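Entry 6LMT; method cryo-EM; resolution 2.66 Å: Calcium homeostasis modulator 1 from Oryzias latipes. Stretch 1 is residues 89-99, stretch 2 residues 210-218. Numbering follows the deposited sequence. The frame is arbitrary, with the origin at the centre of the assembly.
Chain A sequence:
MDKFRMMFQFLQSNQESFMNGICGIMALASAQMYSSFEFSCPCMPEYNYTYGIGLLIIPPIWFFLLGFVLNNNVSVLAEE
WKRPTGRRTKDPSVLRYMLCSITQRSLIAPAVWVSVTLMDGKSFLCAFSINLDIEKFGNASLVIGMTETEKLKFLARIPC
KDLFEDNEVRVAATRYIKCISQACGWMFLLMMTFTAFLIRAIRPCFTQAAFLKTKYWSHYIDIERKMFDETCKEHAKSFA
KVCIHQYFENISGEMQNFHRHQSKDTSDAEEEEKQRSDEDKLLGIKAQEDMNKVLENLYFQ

Stretch 1 (89-99) TKDPSVLRYML
Stretch 2 (210-218) AFLKTKYWS

Two helical segments of one chain pack at a steep angle: 92-99 and 210-218 have axes that approach to 9.0 Å, with N-to-C directions 74° apart (signed crossing angle -74°). The register is marked by Val94 and Ala210, whose CA atoms lie 5.4 Å apart, and the contact buries 529 Å² in total. No hydrogen bond crosses it, so the evidence for packing is van der Waals and aromatic.

Stretch 1 begins extended after Thr89 (Lys90 phi/psi -118/152, Asp91 -71/151), then turns helical at Pro92 (-67/-21). Lys90 (m, m, t, m) bends back so that NZ donates to Thr89 OG1 at 3.0 Å, while its CE lies 3.4 Å from CD1 of Trp217. Asp91 is at the N-cap position, but its side chain is modelled only to CB, so no capping bond can be assessed; its backbone O accepts Leu95 N at 3.3 Å and, weakly, Val94 N at 3.2 Å. The backbone O of Ser93 lies 4.3 Å from Ala210 CB, a loose contact; the Ser93 side chain is p.

Val94 (t) touches two consecutive residues of stretch 2: CG2 is 3.8 Å from Lys213 CD and CG1 is 3.7 Å from Thr214 OG1. That hydroxyl is already committed, donating to Ala210 O at 2.7 Å with Thr214 in rotamer m.

The CA-to-CB bond of Tyr97 (t, chi2 75°) points toward stretch 2. Backbone atoms Ala210 C and Phe211 N cover one ring face, whereas Thr214 OG1 sits at the ring edge, 3.3 Å from Tyr97 CD2. Tyr97 OH reaches Phe211 CD1 at 3.1 Å; Phe211 is t with chi2 74°.

Met98 (t, t, m) closes the contact. Its CB packs 4.1 Å from Thr214 CG2, and its terminus lies over a face of Trp217 (t, chi2 78°): SD and CE are 3.5 and 3.6 Å from the six-membered ring centroid, 16° and 14° off the normal, giving sulfur-aromatic and CH-pi interactions together.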

# COMPACT_ATOMS: atom_id res chain seq x y z
N THR A 89 -5.76 8.75 -52.90
CA THR A 89 -4.51 8.01 -53.01
C THR A 89 -4.65 6.56 -52.56
O THR A 89 -3.68 5.81 -52.63
CB THR A 89 -3.42 8.67 -52.18
OG1 THR A 89 -3.77 8.56 -50.79
CG2 THR A 89 -3.29 10.14 -52.54
N LYS A 90 -5.83 6.17 -52.08
CA LYS A 90 -6.03 4.84 -51.52
C LYS A 90 -7.05 4.06 -52.32
O LYS A 90 -7.95 4.63 -52.95
CB LYS A 90 -6.49 4.94 -50.07
CG LYS A 90 -5.49 5.60 -49.19
CD LYS A 90 -4.26 4.76 -49.14
CE LYS A 90 -3.23 5.37 -48.25
NZ LYS A 90 -2.70 6.63 -48.82
N ASP A 91 -6.90 2.75 -52.30
CA ASP A 91 -7.91 1.87 -52.87
C ASP A 91 -9.15 1.88 -51.98
O ASP A 91 -9.05 2.11 -50.78
CB ASP A 91 -7.35 0.46 -53.01
N PRO A 92 -10.33 1.66 -52.56
CA PRO A 92 -11.54 1.59 -51.73
C PRO A 92 -11.58 0.39 -50.79
O PRO A 92 -12.31 0.44 -49.79
CB PRO A 92 -12.68 1.53 -52.76
CG PRO A 92 -12.05 1.04 -53.99
CD PRO A 92 -10.65 1.58 -53.99
N SER A 93 -10.83 -0.68 -51.06
CA SER A 93 -10.78 -1.79 -50.12
C SER A 93 -9.94 -1.47 -48.90
O SER A 93 -10.21 -2.00 -47.82
CB SER A 93 -10.22 -3.04 -50.79
OG SER A 93 -8.83 -2.89 -51.04
N VAL A 94 -8.93 -0.61 -49.04
CA VAL A 94 -8.12 -0.20 -47.90
C VAL A 94 -8.90 0.74 -47.00
O VAL A 94 -8.79 0.68 -45.77
CB VAL A 94 -6.80 0.42 -48.40
CG1 VAL A 94 -5.96 0.95 -47.26
CG2 VAL A 94 -6.02 -0.59 -49.18
N LEU A 95 -9.74 1.59 -47.59
CA LEU A 95 -10.60 2.46 -46.79
C LEU A 95 -11.68 1.66 -46.09
O LEU A 95 -12.01 1.94 -44.93
CB LEU A 95 -11.22 3.54 -47.67
CG LEU A 95 -10.25 4.53 -48.32
CD1 LEU A 95 -11.00 5.44 -49.26
CD2 LEU A 95 -9.51 5.33 -47.28
N ARG A 96 -12.26 0.66 -46.77
CA ARG A 96 -13.25 -0.18 -46.12
C ARG A 96 -12.64 -1.04 -45.03
O ARG A 96 -13.29 -1.29 -44.01
CB ARG A 96 -13.96 -1.09 -47.12
CG ARG A 96 -14.96 -0.39 -48.02
CD ARG A 96 -15.87 -1.41 -48.68
NE ARG A 96 -15.16 -2.31 -49.58
CZ ARG A 96 -15.00 -2.10 -50.88
NH1 ARG A 96 -15.52 -1.01 -51.43
NH2 ARG A 96 -14.35 -2.97 -51.62
N TYR A 97 -11.40 -1.48 -45.21
CA TYR A 97 -10.76 -2.30 -44.19
C TYR A 97 -10.42 -1.47 -42.97
O TYR A 97 -10.52 -1.94 -41.83
CB TYR A 97 -9.51 -2.96 -44.74
CG TYR A 97 -8.95 -3.93 -43.76
CD1 TYR A 97 -9.57 -5.15 -43.58
CD2 TYR A 97 -7.86 -3.62 -42.96
CE1 TYR A 97 -9.12 -6.04 -42.68
CE2 TYR A 97 -7.40 -4.52 -42.03
CZ TYR A 97 -8.04 -5.73 -41.90
OH TYR A 97 -7.63 -6.66 -41.00
N MET A 98 -10.03 -0.22 -43.20
CA MET A 98 -9.67 0.71 -42.14
C MET A 98 -10.87 1.06 -41.27
O MET A 98 -10.78 1.09 -40.04
CB MET A 98 -9.13 1.94 -42.82
CG MET A 98 -8.48 2.96 -42.04
SD MET A 98 -8.22 4.15 -43.37
CE MET A 98 -7.05 3.30 -44.42
N LEU A 99 -12.01 1.34 -41.92
CA LEU A 99 -13.25 1.61 -41.21
C LEU A 99 -13.72 0.40 -40.42
O LEU A 99 -14.22 0.54 -39.30
CB LEU A 99 -14.31 2.03 -42.22
CG LEU A 99 -15.72 2.32 -41.72
CD1 LEU A 99 -15.74 3.48 -40.76
CD2 LEU A 99 -16.59 2.60 -42.91
N ALA A 210 -4.97 -6.16 -47.97
CA ALA A 210 -5.59 -4.94 -47.49
C ALA A 210 -5.21 -4.71 -46.05
O ALA A 210 -5.00 -3.57 -45.63
CB ALA A 210 -7.11 -5.02 -47.64
N PHE A 211 -5.09 -5.81 -45.29
CA PHE A 211 -4.55 -5.78 -43.94
C PHE A 211 -3.12 -5.28 -43.93
O PHE A 211 -2.71 -4.57 -43.01
CB PHE A 211 -4.64 -7.17 -43.33
CG PHE A 211 -3.96 -7.30 -42.01
CD1 PHE A 211 -4.52 -6.75 -40.87
CD2 PHE A 211 -2.76 -7.98 -41.89
CE1 PHE A 211 -3.90 -6.87 -39.65
CE2 PHE A 211 -2.13 -8.10 -40.68
CZ PHE A 211 -2.72 -7.55 -39.55
N LEU A 212 -2.34 -5.64 -44.94
CA LEU A 212 -0.95 -5.21 -44.97
C LEU A 212 -0.83 -3.77 -45.45
O LEU A 212 0.07 -3.05 -45.01
CB LEU A 212 -0.15 -6.17 -45.85
CG LEU A 212 -0.29 -7.63 -45.40
CD1 LEU A 212 0.33 -8.60 -46.38
CD2 LEU A 212 0.27 -7.86 -44.00
N LYS A 213 -1.73 -3.32 -46.32
CA LYS A 213 -1.73 -1.91 -46.71
C LYS A 213 -2.27 -1.02 -45.60
O LYS A 213 -1.80 0.12 -45.43
CB LYS A 213 -2.54 -1.70 -47.98
CG LYS A 213 -1.86 -2.18 -49.23
CD LYS A 213 -2.73 -1.96 -50.44
CE LYS A 213 -2.05 -2.47 -51.70
NZ LYS A 213 -2.89 -2.30 -52.91
N THR A 214 -3.25 -1.50 -44.84
CA THR A 214 -3.78 -0.72 -43.73
C THR A 214 -2.79 -0.66 -42.58
O THR A 214 -2.72 0.35 -41.87
CB THR A 214 -5.12 -1.30 -43.28
OG1 THR A 214 -5.98 -1.40 -44.41
CG2 THR A 214 -5.81 -0.42 -42.27
N LYS A 215 -1.98 -1.71 -42.41
CA LYS A 215 -0.93 -1.65 -41.40
C LYS A 215 0.17 -0.68 -41.79
O LYS A 215 0.66 0.05 -40.93
CB LYS A 215 -0.35 -3.04 -41.16
CG LYS A 215 0.61 -3.07 -39.98
CD LYS A 215 1.09 -4.46 -39.69
CE LYS A 215 -0.06 -5.30 -39.19
NZ LYS A 215 -0.62 -4.79 -37.91
N TYR A 216 0.56 -0.64 -43.06
CA TYR A 216 1.53 0.36 -43.49
C TYR A 216 0.96 1.77 -43.38
O TYR A 216 1.70 2.72 -43.08
CB TYR A 216 2.00 0.09 -44.92
CG TYR A 216 2.93 1.16 -45.42
CD1 TYR A 216 4.22 1.26 -44.93
CD2 TYR A 216 2.51 2.09 -46.35
CE1 TYR A 216 5.06 2.25 -45.37
CE2 TYR A 216 3.34 3.08 -46.79
CZ TYR A 216 4.62 3.16 -46.30
OH TYR A 216 5.45 4.15 -46.75
N TRP A 217 -0.34 1.92 -43.61
CA TRP A 217 -1.00 3.21 -43.47
C TRP A 217 -0.99 3.68 -42.02
O TRP A 217 -0.75 4.86 -41.75
CB TRP A 217 -2.42 3.10 -43.98
CG TRP A 217 -3.22 4.36 -43.96
CD1 TRP A 217 -3.16 5.39 -44.84
CD2 TRP A 217 -4.18 4.73 -42.97
NE1 TRP A 217 -4.05 6.36 -44.49
CE2 TRP A 217 -4.69 5.99 -43.34
CE3 TRP A 217 -4.68 4.11 -41.81
CZ2 TRP A 217 -5.68 6.64 -42.60
CZ3 TRP A 217 -5.63 4.77 -41.07
CH2 TRP A 217 -6.12 6.02 -41.45
N SER A 218 -1.22 2.77 -41.08
CA SER A 218 -1.22 3.14 -39.67
C SER A 218 0.17 3.49 -39.17
O SER A 218 0.34 4.42 -38.38
CB SER A 218 -1.81 2.01 -38.83
OG SER A 218 -3.16 1.78 -39.18